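Deacetylase EF_0837 (Enterococcus faecalis, PDB 2ICS) is a binuclear zinc amidohydrolase that deacetylates acetyl-(R)-mandelate in vitro with very low efficiency and can bind adenine. Local coordinates at residues A192-L196 with D197-A201; D226-K229 with D230-Q234. All blocks are in the same frame, centred on the assembly; numbering follows the deposited sequence.

Interaction 1: residues A192-L196 with D197-A201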
loop_
_atom_site.group_PDB
_atom_site.type_symbol
_atom_site.label_atom_id
_atom_site.label_comp_id
_atom_site.label_asym_id
_atom_site.label_seq_id
_atom_site.Cartn_x
_atom_site.Cartn_y
_atom_site.Cartn_z
ATOM N N ALA A 192 -16.876 -13.796 7.518
ATOM C CA ALA A 192 -16.987 -15.114 6.906
ATOM C C ALA A 192 -18.386 -15.188 6.300
ATOM O O ALA A 192 -19.301 -14.510 6.767
ATOM C CB ALA A 192 -16.802 -16.207 7.964
ATOM N N PRO A 193 -18.573 -16.002 5.252
ATOM C CA PRO A 193 -17.580 -16.858 4.596
ATOM C C PRO A 193 -16.721 -16.096 3.594
ATOM O O PRO A 193 -17.096 -15.025 3.130
ATOM C CB PRO A 193 -18.443 -17.907 3.911
ATOM C CG PRO A 193 -19.610 -17.077 3.443
ATOM C CD PRO A 193 -19.916 -16.234 4.681
ATOM N N PRO A 194 -15.554 -16.652 3.243
ATOM C CA PRO A 194 -15.082 -17.936 3.773
ATOM C C PRO A 194 -14.429 -17.732 5.129
ATOM O O PRO A 194 -14.194 -16.600 5.551
ATOM C CB PRO A 194 -14.055 -18.397 2.735
ATOM C CG PRO A 194 -14.278 -17.464 1.527
ATOM C CD PRO A 194 -14.667 -16.176 2.173
ATOM N N HIS A 195 -14.132 -18.834 5.805
ATOM C CA HIS A 195 -13.467 -18.774 7.096
ATOM C C HIS A 195 -11.995 -18.473 6.826
ATOM O O HIS A 195 -11.435 -18.947 5.841
ATOM C CB HIS A 195 -13.637 -20.103 7.829
ATOM C CG HIS A 195 -15.021 -20.317 8.352
ATOM N ND1 HIS A 195 -15.541 -19.579 9.394
ATOM C CD2 HIS A 195 -16.014 -21.143 7.943
ATOM C CE1 HIS A 195 -16.796 -19.938 9.603
ATOM N NE2 HIS A 195 -17.108 -20.884 8.736
ATOM N N LEU A 196 -11.383 -17.679 7.695
ATOM C CA LEU A 196 -9.990 -17.287 7.521
ATOM C C LEU A 196 -9.034 -18.451 7.286
ATOM O O LEU A 196 -8.192 -18.391 6.390
ATOM C CB LEU A 196 -9.515 -16.468 8.725
ATOM C CG LEU A 196 -8.127 -15.828 8.577
ATOM C CD1 LEU A 196 -8.081 -14.933 7.342
ATOM C CD2 LEU A 196 -7.805 -15.022 9.824
ATOM N N ASP A 197 -9.162 -19.503 8.088
ATOM C CA ASP A 197 -8.285 -20.661 7.963
ATOM C C ASP A 197 -8.322 -21.282 6.572
ATOM O O ASP A 197 -7.308 -21.755 6.063
ATOM C CB ASP A 197 -8.645 -21.708 9.025
ATOM C CG ASP A 197 -10.113 -22.087 9.005
ATOM O OD1 ASP A 197 -10.969 -21.179 9.062
ATOM O OD2 ASP A 197 -10.417 -23.293 8.947
ATOM N N GLU A 198 -9.496 -21.271 5.957
ATOM C CA GLU A 198 -9.664 -21.832 4.624
ATOM C C GLU A 198 -8.953 -20.936 3.608
ATOM O O GLU A 198 -8.394 -21.410 2.629
ATOM C CB GLU A 198 -11.160 -21.932 4.302
ATOM C CG GLU A 198 -11.505 -22.797 3.103
ATOM C CD GLU A 198 -13.010 -22.940 2.902
ATOM O OE1 GLU A 198 -13.415 -23.687 1.985
ATOM O OE2 GLU A 198 -13.786 -22.305 3.654
ATOM N N ILE A 199 -8.982 -19.633 3.859
ATOM C CA ILE A 199 -8.337 -18.656 2.988
ATOM C C ILE A 199 -6.820 -18.725 3.113
ATOM O O ILE A 199 -6.101 -18.798 2.111
ATOM C CB ILE A 199 -8.786 -17.224 3.346
ATOM C CG1 ILE A 199 -10.276 -17.061 3.048
ATOM C CG2 ILE A 199 -7.971 -16.206 2.570
ATOM C CD1 ILE A 199 -10.836 -15.713 3.450
ATOM N N LEU A 200 -6.341 -18.697 4.351
ATOM C CA LEU A 200 -4.912 -18.741 4.627
ATOM C C LEU A 200 -4.284 -20.033 4.136
ATOM O O LEU A 200 -3.126 -20.048 3.715
ATOM C CB LEU A 200 -4.661 -18.573 6.130
ATOM C CG LEU A 200 -4.980 -17.194 6.726
ATOM C CD1 LEU A 200 -4.818 -17.233 8.233
ATOM C CD2 LEU A 200 -4.052 -16.148 6.144
ATOM N N ALA A 201 -5.059 -21.113 4.177
ATOM C CA ALA A 201 -4.575 -22.416 3.740
ATOM C C ALA A 201 -4.215 -22.444 2.255
ATOM O O ALA A 201 -3.299 -23.156 1.848
ATOM C CB ALA A 201 -5.620 -23.481 4.040
#

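Interaction 2: residues D226-K229 with D230-Q234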
loop_
_atom_site.group_PDB
_atom_site.type_symbol
_atom_site.label_atom_id
_atom_site.label_comp_id
_atom_site.label_asym_id
_atom_site.label_seq_id
_atom_site.Cartn_x
_atom_site.Cartn_y
_atom_site.Cartn_z
ATOM N N ASP A 226 -8.250 -14.039 23.361
ATOM C CA ASP A 226 -7.515 -12.793 23.203
ATOM C C ASP A 226 -6.100 -13.095 22.720
ATOM O O ASP A 226 -5.141 -12.419 23.092
ATOM C CB ASP A 226 -7.478 -12.034 24.532
ATOM C CG ASP A 226 -7.238 -10.547 24.347
ATOM O OD1 ASP A 226 -7.960 -9.928 23.534
ATOM O OD2 ASP A 226 -6.338 -9.997 25.016
ATOM N N LYS A 227 -5.981 -14.123 21.890
ATOM C CA LYS A 227 -4.695 -14.520 21.338
ATOM C C LYS A 227 -4.802 -14.633 19.823
ATOM O O LYS A 227 -5.890 -14.835 19.280
ATOM C CB LYS A 227 -4.260 -15.868 21.914
ATOM C CG LYS A 227 -3.918 -15.842 23.397
ATOM C CD LYS A 227 -3.661 -17.248 23.928
ATOM C CE LYS A 227 -2.543 -17.957 23.163
ATOM N NZ LYS A 227 -1.229 -17.262 23.284
ATOM N N ILE A 228 -3.675 -14.502 19.139
ATOM C CA ILE A 228 -3.676 -14.622 17.694
ATOM C C ILE A 228 -3.855 -16.087 17.324
ATOM O O ILE A 228 -3.108 -16.950 17.787
ATOM C CB ILE A 228 -2.367 -14.091 17.096
ATOM C CG1 ILE A 228 -2.306 -12.577 17.292
ATOM C CG2 ILE A 228 -2.278 -14.437 15.609
ATOM C CD1 ILE A 228 -1.075 -11.950 16.703
ATOM N N LYS A 229 -4.856 -16.364 16.494
ATOM C CA LYS A 229 -5.142 -17.729 16.070
ATOM C C LYS A 229 -3.878 -18.399 15.532
ATOM O O LYS A 229 -3.069 -17.760 14.862
ATOM C CB LYS A 229 -6.253 -17.710 15.014
ATOM C CG LYS A 229 -7.545 -17.069 15.520
ATOM C CD LYS A 229 -8.573 -16.889 14.414
ATOM C CE LYS A 229 -9.843 -16.221 14.944
ATOM N NZ LYS A 229 -10.841 -15.967 13.862
ATOM N N ASP A 230 -3.711 -19.683 15.839
ATOM C CA ASP A 230 -2.533 -20.439 15.410
ATOM C C ASP A 230 -2.311 -20.516 13.908
ATOM O O ASP A 230 -1.182 -20.387 13.438
ATOM C CB ASP A 230 -2.580 -21.869 15.960
ATOM C CG ASP A 230 -2.579 -21.913 17.473
ATOM O OD1 ASP A 230 -1.790 -21.169 18.094
ATOM O OD2 ASP A 230 -3.362 -22.705 18.042
ATOM N N PHE A 231 -3.381 -20.748 13.154
ATOM C CA PHE A 231 -3.255 -20.858 11.711
ATOM C C PHE A 231 -2.864 -19.527 11.084
ATOM O O PHE A 231 -2.308 -19.494 9.986
ATOM C CB PHE A 231 -4.550 -21.418 11.094
ATOM C CG PHE A 231 -5.768 -20.569 11.331
ATOM C CD1 PHE A 231 -6.018 -19.447 10.545
ATOM C CD2 PHE A 231 -6.685 -20.911 12.320
ATOM C CE1 PHE A 231 -7.161 -18.683 10.736
ATOM C CE2 PHE A 231 -7.836 -20.154 12.523
ATOM C CZ PHE A 231 -8.075 -19.036 11.727
ATOM N N ALA A 232 -3.143 -18.430 11.784
ATOM C CA ALA A 232 -2.769 -17.106 11.289
ATOM C C ALA A 232 -1.247 -16.998 11.430
ATOM O O ALA A 232 -0.563 -16.485 10.548
ATOM C CB ALA A 232 -3.463 -16.016 12.102
ATOM N N TRP A 233 -0.722 -17.492 12.547
ATOM C CA TRP A 233 0.718 -17.482 12.777
ATOM C C TRP A 233 1.391 -18.375 11.741
ATOM O O TRP A 233 2.470 -18.065 11.237
ATOM C CB TRP A 233 1.047 -18.001 14.177
ATOM C CG TRP A 233 1.345 -16.916 15.154
ATOM C CD1 TRP A 233 0.547 -16.479 16.170
ATOM C CD2 TRP A 233 2.517 -16.097 15.178
ATOM N NE1 TRP A 233 1.151 -15.430 16.828
ATOM C CE2 TRP A 233 2.362 -15.176 16.237
ATOM C CE3 TRP A 233 3.685 -16.049 14.404
ATOM C CZ2 TRP A 233 3.333 -14.212 16.543
ATOM C CZ3 TRP A 233 4.654 -15.087 14.709
ATOM C CH2 TRP A 233 4.468 -14.184 15.769
ATOM N N GLN A 234 0.744 -19.490 11.428
ATOM C CA GLN A 234 1.280 -20.426 10.453
ATOM C C GLN A 234 1.435 -19.766 9.089
ATOM O O GLN A 234 2.487 -19.862 8.466
ATOM C CB GLN A 234 0.369 -21.651 10.355
ATOM C CG GLN A 234 0.476 -22.572 11.562
ATOM C CD GLN A 234 -0.664 -23.571 11.645
ATOM O OE1 GLN A 234 -1.107 -24.109 10.630
ATOM N NE2 GLN A 234 -1.133 -23.835 12.860
#

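Interaction 1: residues A192-L196 with D197-A201
Leu196 turns its CG anti to its own backbone N (chi1 -172°), while Leu200, one helical turn on, sets its CG anti to its carbonyl carbon (chi1 -68°); the opposite choices bring the two isobutyl groups together. CD1 of Leu200 lies 3.6 Å from CG of Leu196, and CD1 of Leu196 in turn faces CG of Leu200, so each branch point receives a methyl of the other. The backbone beneath them is closed by a nearly straight bond from Leu200 N to Leu196 O (2.8 Å, 174° at the hydrogen). One residue earlier, the carbonyl oxygen of His195, the N-cap residue, accepts from Ile199 N at 3.2 Å in the plane of the carbonyl, and more weakly from Glu198 N. Before the cap the chain kinks through two successive cis peptide bonds, ahead of Pro193 and Pro194. Pro194 points its CB at the helix and crosses Ile199 at about a right angle, CB lying 4.0 Å from CG1 of Ile199. On the outer side, OD1 of Asp197 sits 3.1 Å from CB of His195, beside the imidazole's root. The Leu196 amide is taken by Asn218 OD1, which ties the helix start to a neighbouring loop. Ile199 reaches inward to Val187 and Ile189 of strand 186-189, and its side chain comes within about 7 Å of that of His188, a zinc ligand. The whole is the first turn of a helix, with the carbonyl of the N-cap residue taking the first helical bond, in the helix that follows a zinc-binding strand of the amidohydrolase TIM barrel.

Interaction 2: residues D226-K229 with D230-Q234
A short two-stranded antiparallel hairpin, 221-222 with 227-228, runs straight into helix 230-237, and this contact is the first turn of that helix. Lys229 holds the N-cap position, and its carbonyl oxygen receives two weak backbone bonds, from Ala232 N at 3.2 Å and from Trp233 N at 3.3 Å. The Lys229 side chain runs beside Phe231, both pointing the same way. Its CB stands over one face of the ring, offset toward the rim, 4.1 Å from the centroid and 22° off the normal, a CH-pi contact. Farther out, CD of Lys229 touches CZ of Phe231 at 3.5 Å. The ring gets there because Phe231 CG sits between its backbone N and carbonyl carbon (chi1 61°), while the lysine chain stays extended beyond CG and carries NZ past the ring to the carbonyl oxygens of Glu217 and Gly219. These two bonds from the ammonium to the loop are consistent with the aliphatic part of the lysine being held against the phenyl. Away from this pair, Ile228 meets the other aromatic residue. Its CG2 lies 3.5 Å from CD1 of Trp233, the two side chains crossing at about a right angle, and the same methyl reaches CB of Ala232 at 4.0 Å. The indole NE1 is hydrogen-bonded to Glu262 OE1, and the other oxygen of that carboxylate, OE2, takes the Ile228 amide, so a single glutamate links both sides of the packing. Among the neighbours, Met264 touches Ile228 and Trp233, while helix 196-202 sends side chains to meet Phe231; backbone bonds of Lys229 with Ile220 continue the pairing from the hairpin.

The two contacts come in series along the chain, neither nesting nor crossing. Interaction 1 turns the chain from the loop after strand 186-189 into helix 196-202; strand 208-210 and the hairpin 221-222/227-228 follow; interaction 2 then turns the chain into helix 230-237, ahead of strand 241-243. Each closes just one local turn. Their centres are 13 Å apart, and the two helix starts touch directly: CD1 of Leu200 packs on CD1 of Phe231 at 3.4 Å and on CA of Ala232. Together they join two successive outer helices of the barrel, which follow the parallel strands 186-189 and 208-210 carrying zinc ligands or leading to them.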